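PDB 4XJ6: VC0179-like protein from Escherichia coli, which probably joins ATP and GTP into a cyclic dinucleotide, as a bacterial homologue of cyclic GMP-AMP synthase. Local coordinates for residues A[145-149]-A[150-154]; A[395-399]-A[400-404]; A[269-272]-A[273-277]. All coordinates share one frame; numbering follows the deposited sequence.

Contact 1 of 3, residues A[145-149]-A[150-154]; sequences PSIGH and TLLLL
The carbonyl O of His149 accepts a hydrogen bond from the backbone N of Leu153, at 3.0 Å. The bond is fairly straight, with 153° at the hydrogen. The donor lies slightly tilted from the carbonyl plane. Leu153 CG also sits close to this oxygen, 3.2 Å from His149 O. The imidazole of His149 folds back over the start of the helix. Its CG is placed between the backbone N and the carbonyl carbon (chi1 76°), which sets the ring over the next peptide. Thr150 N therefore lies over one face, 3.0 Å from His149 CG. Thr150 OG1 also stands above the plane of the ring, displaced toward its rim. Leu153 CD1 approaches obliquely, 3.7 Å from His149 ND1. That nitrogen is buried here and has no polar partner in the model. Gly148 is the N-cap of helix 149-166. Just before it, Ile147 reaches forward to Leu152, a pair spaced as in a hydrophobic staple. Ile147 CG2 meets Leu152 CD2 at 3.8 Å, and the two side chains cross at about a right angle. The carbonyl O of Gly148 touches the same leucine, 3.5 Å from Leu152 CG. The staple lies in the nucleotidyltransferase region of the protein. Met138, on strand 128-138, touches both Ile147 and Leu152. Met194 of strand 188-198 touches Leu152 and Leu153, while Leu88 of helix 79-90 packs on Thr150 and Leu151.

Contact 2 of 3, residues A[395-399]-A[400-404]; sequences KRVTN and ALLIT
Asn399 holds the chain that follows it with two oxygens, one from its side chain and one from its backbone. The amide oxygen OD1 of Asn399 accepts a hydrogen bond from Leu401 N at 3.1 Å. The bond is bent, with 140° at the hydrogen. The donor stands above the plane of the amide and does not lie on a lone pair. The main-chain O of Asn399 takes the N-H of Leu402 at 3.2 Å. This second bond is straighter, at 163°, yet its donor also stands well above the carbonyl plane. Asn399 CG runs anti to the backbone N (chi1 -169°), and this extends the amide forward beside Leu401 and Leu402. OD1 of Asn399 then also rests against Leu401 CB, 3.2 Å away. The other branch of the amide, Asn399 ND2, lies 3.8 Å from Leu402 CG, and these two side chains cross at about a right angle. Leu402 has an apolar neighbour as well. Its CD1 meets Val397 CG1 at 3.8 Å, an apolar contact between residues five apart in sequence.

Further out, Asn390 ND2 of helix 382-393 hydrogen-bonds to Val397 O and ties the incoming chain down. Leu16 of helix 16-20 packs on Val397, and His11 touches Leu402. Ala400 touches Arg382 and Leu386 of helix 382-393. A second backbone bond, from Ile403 N to Ala400 O at 3.0 Å, continues the turn. Beyond it Thr404 pairs through its backbone with Asp4, where strand 404-405 meets strand 3-4. The arrangement is that of an Asx turn leading into a short 3-10 turn, within the C-terminal domain of the cyclic GMP-AMP synthase family.

Contact 3 of 3, residues A[269-272]-A[273-277]; sequences KRIG and GHLRS
His274 turns its ring back toward Ile271 because its CG stands between the backbone N and the carbonyl carbon, at chi1 59°. Ile271 brings its CG2, the methyl anti to the backbone N, up to the ring. The two side chains cross at about a right angle, and Ile271 CG2 comes 3.5 Å from His274 NE2. Between them the chain leaves helix 257-271 and soon enters the next helix, so this is a sharp interhelical turn made by Gly272 and Gly273. Gly272 leaves helical geometry with a phi of 132°, in a region open to glycine because a side chain would run into the carbonyl before it.

The turn brings the imidazole close to the carbonyls of Ile271 and Gly272. His274 CE1 lies 3.2 Å from Ile271 O, which approaches the ring obliquely. Gly272 O stands over one face of the ring, displaced toward the rim. The polar end of the histidine is held from outside. His274 NE2 is hydrogen-bonded to His313 NE2, and the two rings meet with their planes steeply inclined. His313 also touches Ile271.

Toward helix 297-310, Ile271 CD1 meets Leu275 CD2 at 4.0 Å. The two side chains approach obliquely, and both lean on that helix. Its Leu308 and Asp309 touch Ile271, while Val304 and Val305 touch Leu275. Leu275 also packs back on Phe264 and Cys268 of helix 257-271. Its CB lies 3.4 Å from Gly272 O. That oxygen accepts the N-H of Leu275 at 3.1 Å and 164°, with the donor above the carbonyl plane.

Contact 1 is a helix start, while contacts 2 and 3 are turns. None touches another. Contact 1 and contact 2 are farthest apart, with centres about 51 Å from each other. Contact 3 lies about 39 Å from contact 1 and about 24 Å from contact 2, centre to centre. The nearest atoms of contacts 2 and 3 are about 11 Å apart. Contact 1 is across the middle of the chain from the other two. The side chain of Leu153 is about 11 Å, and that of Leu275 about 12 Å, from a bound 3'-deoxy-guanosine-5'-triphosphate. The helix begun at contact 1 follows strand 128-138, which carries the magnesium-binding Asp129 and Asp131.

Contact 1 of 3, residues A[145-149]-A[150-154]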
loop_
_atom_site.group_PDB
_atom_site.type_symbol
_atom_site.label_atom_id
_atom_site.label_comp_id
_atom_site.label_asym_id
_atom_site.label_seq_id
_atom_site.Cartn_x
_atom_site.Cartn_y
_atom_site.Cartn_z
ATOM N N PRO A 145 -5.772 0.841 -22.649
ATOM C CA PRO A 145 -5.692 2.306 -22.698
ATOM C C PRO A 145 -5.030 2.789 -23.987
ATOM O O PRO A 145 -4.291 2.024 -24.611
ATOM C CB PRO A 145 -4.837 2.650 -21.475
ATOM C CG PRO A 145 -5.054 1.517 -20.541
ATOM C CD PRO A 145 -5.194 0.303 -21.404
ATOM N N SER A 146 -5.295 4.029 -24.386
ATOM C CA SER A 146 -4.753 4.553 -25.637
ATOM C C SER A 146 -3.284 4.944 -25.493
ATOM O O SER A 146 -2.467 4.653 -26.366
ATOM C CB SER A 146 -5.572 5.754 -26.115
ATOM O OG SER A 146 -5.465 6.842 -25.211
ATOM N N ILE A 147 -2.958 5.606 -24.389
ATOM C CA ILE A 147 -1.590 6.035 -24.124
ATOM C C ILE A 147 -0.732 4.867 -23.629
ATOM O O ILE A 147 -1.148 4.106 -22.754
ATOM C CB ILE A 147 -1.559 7.185 -23.092
ATOM C CG1 ILE A 147 -2.328 8.395 -23.630
ATOM C CG2 ILE A 147 -0.126 7.563 -22.746
ATOM C CD1 ILE A 147 -2.410 9.559 -22.665
ATOM N N GLY A 148 0.457 4.728 -24.207
ATOM C CA GLY A 148 1.362 3.644 -23.862
ATOM C C GLY A 148 1.729 3.607 -22.392
ATOM O O GLY A 148 1.876 4.651 -21.751
ATOM N N HIS A 149 1.882 2.399 -21.854
ATOM C CA HIS A 149 2.153 2.226 -20.432
ATOM C C HIS A 149 3.573 2.654 -20.072
ATOM O O HIS A 149 3.808 3.186 -18.990
ATOM C CB HIS A 149 1.923 0.770 -20.014
ATOM C CG HIS A 149 3.015 -0.164 -20.439
ATOM N ND1 HIS A 149 3.805 -0.845 -19.536
ATOM C CD2 HIS A 149 3.453 -0.526 -21.669
ATOM C CE1 HIS A 149 4.678 -1.589 -20.191
ATOM N NE2 HIS A 149 4.487 -1.413 -21.486
ATOM N N THR A 150 4.512 2.436 -20.988
ATOM C CA THR A 150 5.911 2.785 -20.756
ATOM C C THR A 150 6.085 4.289 -20.575
ATOM O O THR A 150 6.842 4.736 -19.710
ATOM C CB THR A 150 6.804 2.311 -21.914
ATOM O OG1 THR A 150 6.684 0.892 -22.060
ATOM C CG2 THR A 150 8.260 2.671 -21.653
ATOM N N LEU A 151 5.378 5.060 -21.397
ATOM C CA LEU A 151 5.422 6.516 -21.329
ATOM C C LEU A 151 5.035 7.005 -19.938
ATOM O O LEU A 151 5.777 7.761 -19.304
ATOM C CB LEU A 151 4.493 7.122 -22.384
ATOM C CG LEU A 151 4.650 8.596 -22.780
ATOM C CD1 LEU A 151 4.046 8.827 -24.157
ATOM C CD2 LEU A 151 4.011 9.537 -21.767
ATOM N N LEU A 152 3.867 6.568 -19.476
ATOM C CA LEU A 152 3.335 6.978 -18.181
ATOM C C LEU A 152 4.225 6.521 -17.034
ATOM O O LEU A 152 4.395 7.231 -16.044
ATOM C CB LEU A 152 1.921 6.424 -17.997
ATOM C CG LEU A 152 0.917 6.782 -19.094
ATOM C CD1 LEU A 152 -0.368 5.993 -18.918
ATOM C CD2 LEU A 152 0.648 8.270 -19.065
ATOM N N LEU A 153 4.788 5.327 -17.177
ATOM C CA LEU A 153 5.677 4.773 -16.163
ATOM C C LEU A 153 6.985 5.552 -16.086
ATOM O O LEU A 153 7.530 5.761 -15.003
ATOM C CB LEU A 153 5.961 3.295 -16.444
ATOM C CG LEU A 153 4.823 2.325 -16.125
ATOM C CD1 LEU A 153 5.170 0.920 -16.601
ATOM C CD2 LEU A 153 4.509 2.341 -14.632
ATOM N N LEU A 154 7.483 5.983 -17.240
ATOM C CA LEU A 154 8.708 6.777 -17.295
ATOM C C LEU A 154 8.504 8.175 -16.722
ATOM O O LEU A 154 9.448 8.799 -16.240
ATOM C CB LEU A 154 9.222 6.874 -18.732
ATOM C CG LEU A 154 9.977 5.652 -19.258
ATOM C CD1 LEU A 154 10.445 5.887 -20.687
ATOM C CD2 LEU A 154 11.150 5.312 -18.346
#

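Contact 2 of 3, residues A[395-399]-A[400-404]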
loop_
_atom_site.group_PDB
_atom_site.type_symbol
_atom_site.label_atom_id
_atom_site.label_comp_id
_atom_site.label_asym_id
_atom_site.label_seq_id
_atom_site.Cartn_x
_atom_site.Cartn_y
_atom_site.Cartn_z
ATOM N N LYS A 395 7.696 -4.896 21.651
ATOM C CA LYS A 395 7.721 -4.014 22.810
ATOM C C LYS A 395 7.290 -2.607 22.412
ATOM O O LYS A 395 8.109 -1.790 21.996
ATOM C CB LYS A 395 9.116 -3.988 23.442
ATOM C CG LYS A 395 9.233 -3.081 24.660
ATOM C CD LYS A 395 10.676 -2.956 25.117
ATOM C CE LYS A 395 10.837 -1.831 26.128
ATOM N NZ LYS A 395 12.263 -1.615 26.501
ATOM N N ARG A 396 5.995 -2.342 22.526
ATOM C CA ARG A 396 5.444 -1.030 22.214
ATOM C C ARG A 396 4.721 -0.487 23.435
ATOM O O ARG A 396 5.000 0.616 23.906
ATOM C CB ARG A 396 4.488 -1.107 21.021
ATOM C CG ARG A 396 5.057 -1.781 19.788
ATOM C CD ARG A 396 4.666 -1.017 18.539
ATOM N NE ARG A 396 4.567 -1.890 17.374
ATOM C CZ ARG A 396 4.398 -1.460 16.130
ATOM N NH1 ARG A 396 4.318 -0.162 15.881
ATOM N NH2 ARG A 396 4.316 -2.330 15.134
ATOM N N VAL A 397 3.778 -1.274 23.938
ATOM C CA VAL A 397 3.155 -0.991 25.221
ATOM C C VAL A 397 4.110 -1.423 26.319
ATOM O O VAL A 397 4.596 -2.552 26.316
ATOM C CB VAL A 397 1.806 -1.715 25.384
ATOM C CG1 VAL A 397 1.231 -1.488 26.784
ATOM C CG2 VAL A 397 0.839 -1.256 24.315
ATOM N N THR A 398 4.385 -0.523 27.255
ATOM C CA THR A 398 5.371 -0.788 28.290
ATOM C C THR A 398 4.752 -0.695 29.679
ATOM O O THR A 398 5.385 -1.041 30.679
ATOM C CB THR A 398 6.552 0.189 28.190
ATOM O OG1 THR A 398 6.060 1.534 28.202
ATOM C CG2 THR A 398 7.329 -0.045 26.903
ATOM N N ASN A 399 3.509 -0.231 29.727
ATOM C CA ASN A 399 2.801 -0.059 30.987
ATOM C C ASN A 399 2.069 -1.332 31.414
ATOM O O ASN A 399 0.952 -1.603 30.966
ATOM C CB ASN A 399 1.821 1.109 30.879
ATOM C CG ASN A 399 1.238 1.509 32.221
ATOM O OD1 ASN A 399 1.610 0.965 33.260
ATOM N ND2 ASN A 399 0.325 2.475 32.206
ATOM N N ALA A 400 2.704 -2.100 32.294
ATOM C CA ALA A 400 2.137 -3.353 32.782
ATOM C C ALA A 400 0.864 -3.117 33.590
ATOM O O ALA A 400 0.028 -4.009 33.713
ATOM C CB ALA A 400 3.164 -4.107 33.617
ATOM N N LEU A 401 0.713 -1.907 34.123
ATOM C CA LEU A 401 -0.449 -1.565 34.943
ATOM C C LEU A 401 -1.748 -1.532 34.142
ATOM O O LEU A 401 -2.833 -1.435 34.715
ATOM C CB LEU A 401 -0.238 -0.215 35.632
ATOM C CG LEU A 401 0.868 -0.161 36.686
ATOM C CD1 LEU A 401 0.861 1.181 37.407
ATOM C CD2 LEU A 401 0.733 -1.312 37.676
ATOM N N LEU A 402 -1.633 -1.604 32.821
ATOM C CA LEU A 402 -2.800 -1.664 31.954
ATOM C C LEU A 402 -3.434 -3.050 32.011
ATOM O O LEU A 402 -4.632 -3.208 31.774
ATOM C CB LEU A 402 -2.421 -1.322 30.516
ATOM C CG LEU A 402 -1.907 0.091 30.254
ATOM C CD1 LEU A 402 -1.474 0.235 28.803
ATOM C CD2 LEU A 402 -2.974 1.119 30.604
ATOM N N ILE A 403 -2.616 -4.052 32.322
ATOM C CA ILE A 403 -3.080 -5.428 32.430
ATOM C C ILE A 403 -3.868 -5.625 33.715
ATOM O O ILE A 403 -3.360 -5.379 34.805
ATOM C CB ILE A 403 -1.902 -6.412 32.388
ATOM C CG1 ILE A 403 -1.117 -6.244 31.084
ATOM C CG2 ILE A 403 -2.390 -7.842 32.533
ATOM C CD1 ILE A 403 0.130 -7.084 31.019
ATOM N N THR A 404 -5.114 -6.061 33.587
ATOM C CA THR A 404 -5.974 -6.228 34.753
ATOM C C THR A 404 -6.497 -7.655 34.867
ATOM O O THR A 404 -6.713 -8.327 33.858
ATOM C CB THR A 404 -7.169 -5.259 34.713
ATOM O OG1 THR A 404 -7.903 -5.462 33.499
ATOM C CG2 THR A 404 -6.679 -3.820 34.769
#

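Contact 3 of 3, residues A[269-272]-A[273-277]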
loop_
_atom_site.group_PDB
_atom_site.type_symbol
_atom_site.label_atom_id
_atom_site.label_comp_id
_atom_site.label_asym_id
_atom_site.label_seq_id
_atom_site.Cartn_x
_atom_site.Cartn_y
_atom_site.Cartn_z
ATOM N N LYS A 269 -18.493 -1.523 8.622
ATOM C CA LYS A 269 -19.899 -1.259 8.903
ATOM C C LYS A 269 -20.597 -2.530 9.365
ATOM O O LYS A 269 -21.360 -2.523 10.330
ATOM C CB LYS A 269 -20.610 -0.706 7.665
ATOM C CG LYS A 269 -20.010 0.560 7.084
ATOM C CD LYS A 269 -20.847 1.046 5.911
ATOM C CE LYS A 269 -20.106 2.072 5.071
ATOM N NZ LYS A 269 -19.486 1.463 3.861
ATOM N N ARG A 270 -20.318 -3.620 8.661
ATOM C CA ARG A 270 -20.991 -4.891 8.893
ATOM C C ARG A 270 -20.556 -5.545 10.202
ATOM O O ARG A 270 -21.389 -5.975 10.998
ATOM C CB ARG A 270 -20.729 -5.835 7.716
ATOM C CG ARG A 270 -21.501 -7.144 7.761
ATOM C CD ARG A 270 -21.277 -7.974 6.496
ATOM N NE ARG A 270 -19.887 -8.406 6.353
ATOM C CZ ARG A 270 -18.996 -7.824 5.554
ATOM N NH1 ARG A 270 -19.346 -6.781 4.809
ATOM N NH2 ARG A 270 -17.754 -8.286 5.497
ATOM N N ILE A 271 -19.249 -5.615 10.417
ATOM C CA ILE A 271 -18.695 -6.296 11.581
ATOM C C ILE A 271 -18.659 -5.384 12.806
ATOM O O ILE A 271 -19.005 -5.797 13.916
ATOM C CB ILE A 271 -17.274 -6.818 11.287
ATOM C CG1 ILE A 271 -17.319 -7.867 10.175
ATOM C CG2 ILE A 271 -16.639 -7.396 12.540
ATOM C CD1 ILE A 271 -15.969 -8.181 9.573
ATOM N N GLY A 272 -18.248 -4.139 12.598
ATOM C CA GLY A 272 -18.123 -3.194 13.691
ATOM C C GLY A 272 -16.797 -2.464 13.653
ATOM O O GLY A 272 -15.863 -2.884 12.972
ATOM N N GLY A 273 -16.713 -1.368 14.399
ATOM C CA GLY A 273 -15.523 -0.539 14.406
ATOM C C GLY A 273 -14.275 -1.245 14.905
ATOM O O GLY A 273 -13.159 -0.816 14.615
ATOM N N HIS A 274 -14.462 -2.334 15.647
ATOM C CA HIS A 274 -13.341 -3.075 16.219
ATOM C C HIS A 274 -12.538 -3.810 15.147
ATOM O O HIS A 274 -11.454 -4.328 15.420
ATOM C CB HIS A 274 -13.835 -4.073 17.271
ATOM C CG HIS A 274 -14.806 -5.082 16.740
ATOM N ND1 HIS A 274 -16.158 -4.832 16.641
ATOM C CD2 HIS A 274 -14.623 -6.343 16.281
ATOM C CE1 HIS A 274 -16.765 -5.894 16.142
ATOM N NE2 HIS A 274 -15.857 -6.825 15.915
ATOM N N LEU A 275 -13.075 -3.853 13.931
ATOM C CA LEU A 275 -12.399 -4.500 12.812
ATOM C C LEU A 275 -11.091 -3.796 12.470
ATOM O O LEU A 275 -10.085 -4.445 12.182
ATOM C CB LEU A 275 -13.300 -4.534 11.581
ATOM C CG LEU A 275 -12.648 -5.124 10.330
ATOM C CD1 LEU A 275 -12.265 -6.574 10.576
ATOM C CD2 LEU A 275 -13.566 -5.003 9.127
ATOM N N ARG A 276 -11.109 -2.468 12.489
ATOM C CA ARG A 276 -9.901 -1.697 12.231
ATOM C C ARG A 276 -8.867 -1.947 13.319
ATOM O O ARG A 276 -7.673 -2.049 13.038
ATOM C CB ARG A 276 -10.215 -0.204 12.134
ATOM C CG ARG A 276 -10.742 0.226 10.774
ATOM C CD ARG A 276 -10.836 1.739 10.663
ATOM N NE ARG A 276 -11.407 2.157 9.385
ATOM C CZ ARG A 276 -12.702 2.375 9.184
ATOM N NH1 ARG A 276 -13.564 2.216 10.178
ATOM N NH2 ARG A 276 -13.138 2.751 7.990
ATOM N N SER A 277 -9.337 -2.053 14.558
ATOM C CA SER A 277 -8.457 -2.306 15.692
ATOM C C SER A 277 -7.752 -3.652 15.555
ATOM O O SER A 277 -6.529 -3.728 15.648
ATOM C CB SER A 277 -9.241 -2.253 17.009
ATOM O OG SER A 277 -9.837 -0.981 17.222
#